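Local atomic coordinates of serine acetyltransferase (Entamoeba histolytica, PDB entry 3Q1X), a protein that probably catalyses the transfer of an acetyl group to L-serine, a step of cysteine biosynthesis, and binds L-serine in the crystal. Residues F84-K95 / I138-E147. Numbering follows the deposited sequence.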
loop_
_atom_site.group_PDB
_atom_site.type_symbol
_atom_site.label_atom_id
_atom_site.label_comp_id
_atom_site.label_asym_id
_atom_site.label_seq_id
_atom_site.Cartn_x
_atom_site.Cartn_y
_atom_site.Cartn_z
ATOM N N PHE A 84 -9.122 -25.197 -20.259
ATOM C CA PHE A 84 -8.356 -25.065 -19.019
ATOM C C PHE A 84 -9.101 -24.212 -18.001
ATOM O O PHE A 84 -9.136 -24.557 -16.817
ATOM C CB PHE A 84 -6.971 -24.470 -19.283
ATOM C CG PHE A 84 -6.047 -24.533 -18.094
ATOM C CD1 PHE A 84 -5.609 -25.760 -17.601
ATOM C CD2 PHE A 84 -5.609 -23.367 -17.471
ATOM C CE1 PHE A 84 -4.749 -25.828 -16.504
ATOM C CE2 PHE A 84 -4.744 -23.423 -16.368
ATOM C CZ PHE A 84 -4.315 -24.650 -15.888
ATOM N N ALA A 85 -9.690 -23.109 -18.470
ATOM C CA ALA A 85 -10.525 -22.229 -17.634
ATOM C C ALA A 85 -11.707 -22.959 -16.982
ATOM O O ALA A 85 -11.926 -22.832 -15.778
ATOM C CB ALA A 85 -11.021 -21.038 -18.445
ATOM N N HIS A 86 -12.456 -23.724 -17.784
ATOM C CA HIS A 86 -13.588 -24.502 -17.289
ATOM C C HIS A 86 -13.182 -25.438 -16.150
ATOM O O HIS A 86 -13.835 -25.468 -15.108
ATOM C CB HIS A 86 -14.236 -25.304 -18.429
ATOM C CG HIS A 86 -15.261 -26.288 -17.959
ATOM N ND1 HIS A 86 -16.585 -25.948 -17.766
ATOM C CD2 HIS A 86 -15.154 -27.595 -17.623
ATOM C CE1 HIS A 86 -17.251 -27.010 -17.343
ATOM N NE2 HIS A 86 -16.406 -28.021 -17.246
ATOM N N GLN A 87 -12.096 -26.183 -16.353
ATOM C CA GLN A 87 -11.576 -27.117 -15.347
ATOM C C GLN A 87 -11.115 -26.434 -14.057
ATOM O O GLN A 87 -11.354 -26.935 -12.950
ATOM C CB GLN A 87 -10.420 -27.917 -15.929
ATOM C CG GLN A 87 -10.824 -28.765 -17.129
ATOM C CD GLN A 87 -9.634 -29.264 -17.926
ATOM O OE1 GLN A 87 -8.526 -28.727 -17.827
ATOM N NE2 GLN A 87 -9.860 -30.295 -18.732
ATOM N N CYS A 88 -10.450 -25.294 -14.211
ATOM C CA CYS A 88 -9.953 -24.545 -13.066
ATOM C C CYS A 88 -11.081 -23.967 -12.241
ATOM O O CYS A 88 -11.010 -23.974 -11.016
ATOM C CB CYS A 88 -9.011 -23.439 -13.515
ATOM S SG CYS A 88 -7.429 -24.071 -14.067
ATOM N N VAL A 89 -12.122 -23.476 -12.915
ATOM C CA VAL A 89 -13.253 -22.852 -12.227
ATOM C C VAL A 89 -14.157 -23.901 -11.580
ATOM O O VAL A 89 -14.758 -23.653 -10.532
ATOM C CB VAL A 89 -14.056 -21.921 -13.161
ATOM C CG1 VAL A 89 -15.333 -21.453 -12.501
ATOM C CG2 VAL A 89 -13.210 -20.712 -13.539
ATOM N N MET A 90 -14.248 -25.068 -12.208
ATOM C CA MET A 90 -14.936 -26.198 -11.584
ATOM C C MET A 90 -14.218 -26.607 -10.292
ATOM O O MET A 90 -14.874 -26.912 -9.299
ATOM C CB MET A 90 -15.074 -27.382 -12.551
ATOM C CG MET A 90 -16.102 -27.159 -13.676
ATOM S SD MET A 90 -17.819 -26.906 -13.176
ATOM C CE MET A 90 -18.403 -28.590 -13.090
ATOM N N ALA A 91 -12.882 -26.562 -10.310
ATOM C CA ALA A 91 -12.054 -26.818 -9.125
ATOM C C ALA A 91 -12.242 -25.792 -8.010
ATOM O O ALA A 91 -12.297 -26.154 -6.831
ATOM C CB ALA A 91 -10.611 -26.904 -9.499
ATOM N N ILE A 92 -12.322 -24.513 -8.369
ATOM C CA ILE A 92 -12.666 -23.475 -7.389
ATOM C C ILE A 92 -14.035 -23.761 -6.755
ATOM O O ILE A 92 -14.163 -23.843 -5.526
ATOM C CB ILE A 92 -12.679 -22.049 -8.010
ATOM C CG1 ILE A 92 -11.277 -21.623 -8.433
ATOM C CG2 ILE A 92 -13.213 -21.036 -7.010
ATOM C CD1 ILE A 92 -11.252 -20.482 -9.439
ATOM N N LEU A 93 -15.051 -23.920 -7.603
ATOM C CA LEU A 93 -16.399 -24.223 -7.131
ATOM C C LEU A 93 -16.410 -25.404 -6.157
ATOM O O LEU A 93 -16.977 -25.300 -5.057
ATOM C CB LEU A 93 -17.354 -24.452 -8.314
ATOM C CG LEU A 93 -17.852 -23.194 -9.037
ATOM C CD1 LEU A 93 -18.417 -23.545 -10.404
ATOM C CD2 LEU A 93 -18.879 -22.425 -8.198
ATOM N N GLU A 94 -15.756 -26.498 -6.549
ATOM C CA GLU A 94 -15.589 -27.686 -5.702
ATOM C C GLU A 94 -15.093 -27.367 -4.291
ATOM O O GLU A 94 -15.627 -27.892 -3.313
ATOM C CB GLU A 94 -14.631 -28.670 -6.366
ATOM C CG GLU A 94 -14.564 -30.028 -5.679
ATOM C CD GLU A 94 -13.435 -30.905 -6.201
ATOM O OE1 GLU A 94 -12.874 -30.613 -7.285
ATOM O OE2 GLU A 94 -13.104 -31.901 -5.524
ATOM N N LYS A 95 -14.084 -26.496 -4.204
ATOM C CA LYS A 95 -13.435 -26.162 -2.934
ATOM C C LYS A 95 -14.126 -25.076 -2.109
ATOM O O LYS A 95 -13.729 -24.837 -0.974
ATOM C CB LYS A 95 -11.979 -25.734 -3.187
ATOM C CG LYS A 95 -11.053 -26.847 -3.646
ATOM C CD LYS A 95 -10.495 -27.652 -2.478
ATOM C CE LYS A 95 -9.727 -28.850 -2.995
ATOM N NZ LYS A 95 -10.638 -29.911 -3.522
ATOM N N ILE A 138 -8.832 -18.610 -2.712
ATOM C CA ILE A 138 -9.337 -18.909 -4.050
ATOM C C ILE A 138 -8.204 -18.930 -5.083
ATOM O O ILE A 138 -8.104 -19.879 -5.862
ATOM C CB ILE A 138 -10.516 -17.988 -4.445
ATOM C CG1 ILE A 138 -11.818 -18.484 -3.781
ATOM C CG2 ILE A 138 -10.680 -17.924 -5.962
ATOM C CD1 ILE A 138 -11.943 -18.190 -2.292
ATOM N N ALA A 139 -7.336 -17.913 -5.061
ATOM C CA ALA A 139 -6.165 -17.865 -5.951
ATOM C C ALA A 139 -5.306 -19.137 -5.878
ATOM O O ALA A 139 -4.786 -19.615 -6.900
ATOM C CB ALA A 139 -5.326 -16.632 -5.663
ATOM N N HIS A 140 -5.156 -19.687 -4.675
ATOM C CA HIS A 140 -4.412 -20.930 -4.488
ATOM C C HIS A 140 -5.025 -22.134 -5.215
ATOM O O HIS A 140 -4.286 -22.983 -5.729
ATOM C CB HIS A 140 -4.199 -21.240 -3.001
ATOM C CG HIS A 140 -3.315 -22.423 -2.759
ATOM N ND1 HIS A 140 -1.994 -22.459 -3.145
ATOM C CD2 HIS A 140 -3.573 -23.625 -2.189
ATOM C CE1 HIS A 140 -1.474 -23.628 -2.820
ATOM N NE2 HIS A 140 -2.408 -24.351 -2.230
ATOM N N VAL A 141 -6.359 -22.203 -5.284
ATOM C CA VAL A 141 -7.021 -23.301 -6.026
ATOM C C VAL A 141 -6.683 -23.235 -7.524
ATOM O O VAL A 141 -6.433 -24.262 -8.162
ATOM C CB VAL A 141 -8.552 -23.357 -5.778
ATOM C CG1 VAL A 141 -9.174 -24.531 -6.517
ATOM C CG2 VAL A 141 -8.838 -23.498 -4.298
ATOM N N LEU A 142 -6.664 -22.019 -8.069
ATOM C CA LEU A 142 -6.177 -21.786 -9.424
ATOM C C LEU A 142 -4.744 -22.277 -9.604
ATOM O O LEU A 142 -4.446 -22.980 -10.577
ATOM C CB LEU A 142 -6.288 -20.310 -9.804
ATOM C CG LEU A 142 -7.676 -19.813 -10.203
ATOM C CD1 LEU A 142 -7.624 -18.334 -10.496
ATOM C CD2 LEU A 142 -8.185 -20.573 -11.419
ATOM N N TYR A 143 -3.865 -21.926 -8.666
ATOM C CA TYR A 143 -2.476 -22.355 -8.737
ATOM C C TYR A 143 -2.410 -23.884 -8.714
ATOM O O TYR A 143 -1.694 -24.501 -9.508
ATOM C CB TYR A 143 -1.633 -21.754 -7.600
ATOM C CG TYR A 143 -0.146 -21.998 -7.776
ATOM C CD1 TYR A 143 0.661 -21.082 -8.459
ATOM C CD2 TYR A 143 0.446 -23.169 -7.295
ATOM C CE1 TYR A 143 2.029 -21.320 -8.638
ATOM C CE2 TYR A 143 1.797 -23.420 -7.475
ATOM C CZ TYR A 143 2.586 -22.496 -8.137
ATOM O OH TYR A 143 3.926 -22.757 -8.310
ATOM N N GLU A 144 -3.191 -24.484 -7.822
ATOM C CA GLU A 144 -3.252 -25.945 -7.728
ATOM C C GLU A 144 -3.761 -26.638 -9.008
ATOM O O GLU A 144 -3.478 -27.817 -9.217
ATOM C CB GLU A 144 -4.046 -26.381 -6.490
ATOM C CG GLU A 144 -3.259 -26.189 -5.184
ATOM C CD GLU A 144 -4.026 -26.591 -3.926
ATOM O OE1 GLU A 144 -5.270 -26.439 -3.880
ATOM O OE2 GLU A 144 -3.372 -27.045 -2.962
ATOM N N CYS A 145 -4.486 -25.916 -9.863
ATOM C CA CYS A 145 -4.894 -26.453 -11.174
ATOM C C CYS A 145 -3.809 -26.324 -12.237
ATOM O O CYS A 145 -3.967 -26.824 -13.365
ATOM C CB CYS A 145 -6.160 -25.775 -11.678
ATOM S SG CYS A 145 -7.552 -25.948 -10.625
ATOM N N GLY A 146 -2.711 -25.664 -11.877
ATOM C CA GLY A 146 -1.593 -25.457 -12.797
ATOM C C GLY A 146 -1.552 -24.086 -13.456
ATOM O O GLY A 146 -0.686 -23.825 -14.283
ATOM N N GLU A 147 -2.486 -23.211 -13.086
ATOM C CA GLU A 147 -2.568 -21.866 -13.637
ATOM C C GLU A 147 -1.474 -20.988 -13.021
ATOM O O GLU A 147 -1.167 -21.115 -11.834
ATOM C CB GLU A 147 -3.971 -21.287 -13.421
ATOM C CG GLU A 147 -4.417 -20.277 -14.475
ATOM C CD GLU A 147 -3.857 -18.888 -14.242
ATOM O OE1 GLU A 147 -3.740 -18.483 -13.062
ATOM O OE2 GLU A 147 -3.537 -18.192 -15.235
#
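Val-141 packs on Ala-91 and Ile-92, Leu-142 on Cys-88 and Ile-92, and Cys-145 on Cys-88 and Ala-91. The two helix axes come within 9.0 Å, their directions differing by 134°, about midway between perpendicular and antiparallel. Aliphatic contacts fill the end toward Lys-95 and Ile-138. Val-141 sends CG1 against the opposite backbone, 3.5 Å from Ala-91 O, while its CG2 lies against the first carbons of Lys-95. Ile-92 uses separate branches: CD1 reaches Leu-142 CD2 at 3.7 Å, and CG2 meets Ile-138 CG2, the two isoleucines crossing nearly at a right angle.

The two cysteines interlock without bonding: Cys-88 SG and Cys-145 SG are 3.9 Å apart, too far for a disulfide. Cys-88 SG instead lies 3.2 Å from Cys-145 CB, and Cys-145 SG sits 3.4 Å from Ala-91 CB.

The aromatic contact lies at a Schellman motif, identified by the positive phi of Gly-146 (100°) and the backbone bonds Gly-146 N to Tyr-143 O and Glu-147 N to Leu-142 O. Phe-84 has its ring swung anti to its own backbone N (chi1 -170°), which carries CZ across to this turn. There the rim of the ring meets the backbone edge-on, CZ approaching Cys-145 O at 3.3 Å and Glu-147 N at 3.6 Å; one ring face carries Cys-88 SG, offset toward the rim. The side chain of Glu-147 lays CB and CG against Phe-84 CE2, while its carboxylate accepts hydrogen bonds from Asn-80 ND2 and from backbone N atoms at the start of helix 150-162.

Helix 82-113 also packs against helices 59-79 and 2-18, placing this contact within the helical part beside the left-handed beta-helix. With no hydrogen bond crossing between the segments, their association rests on close apolar, thiol and aromatic contact.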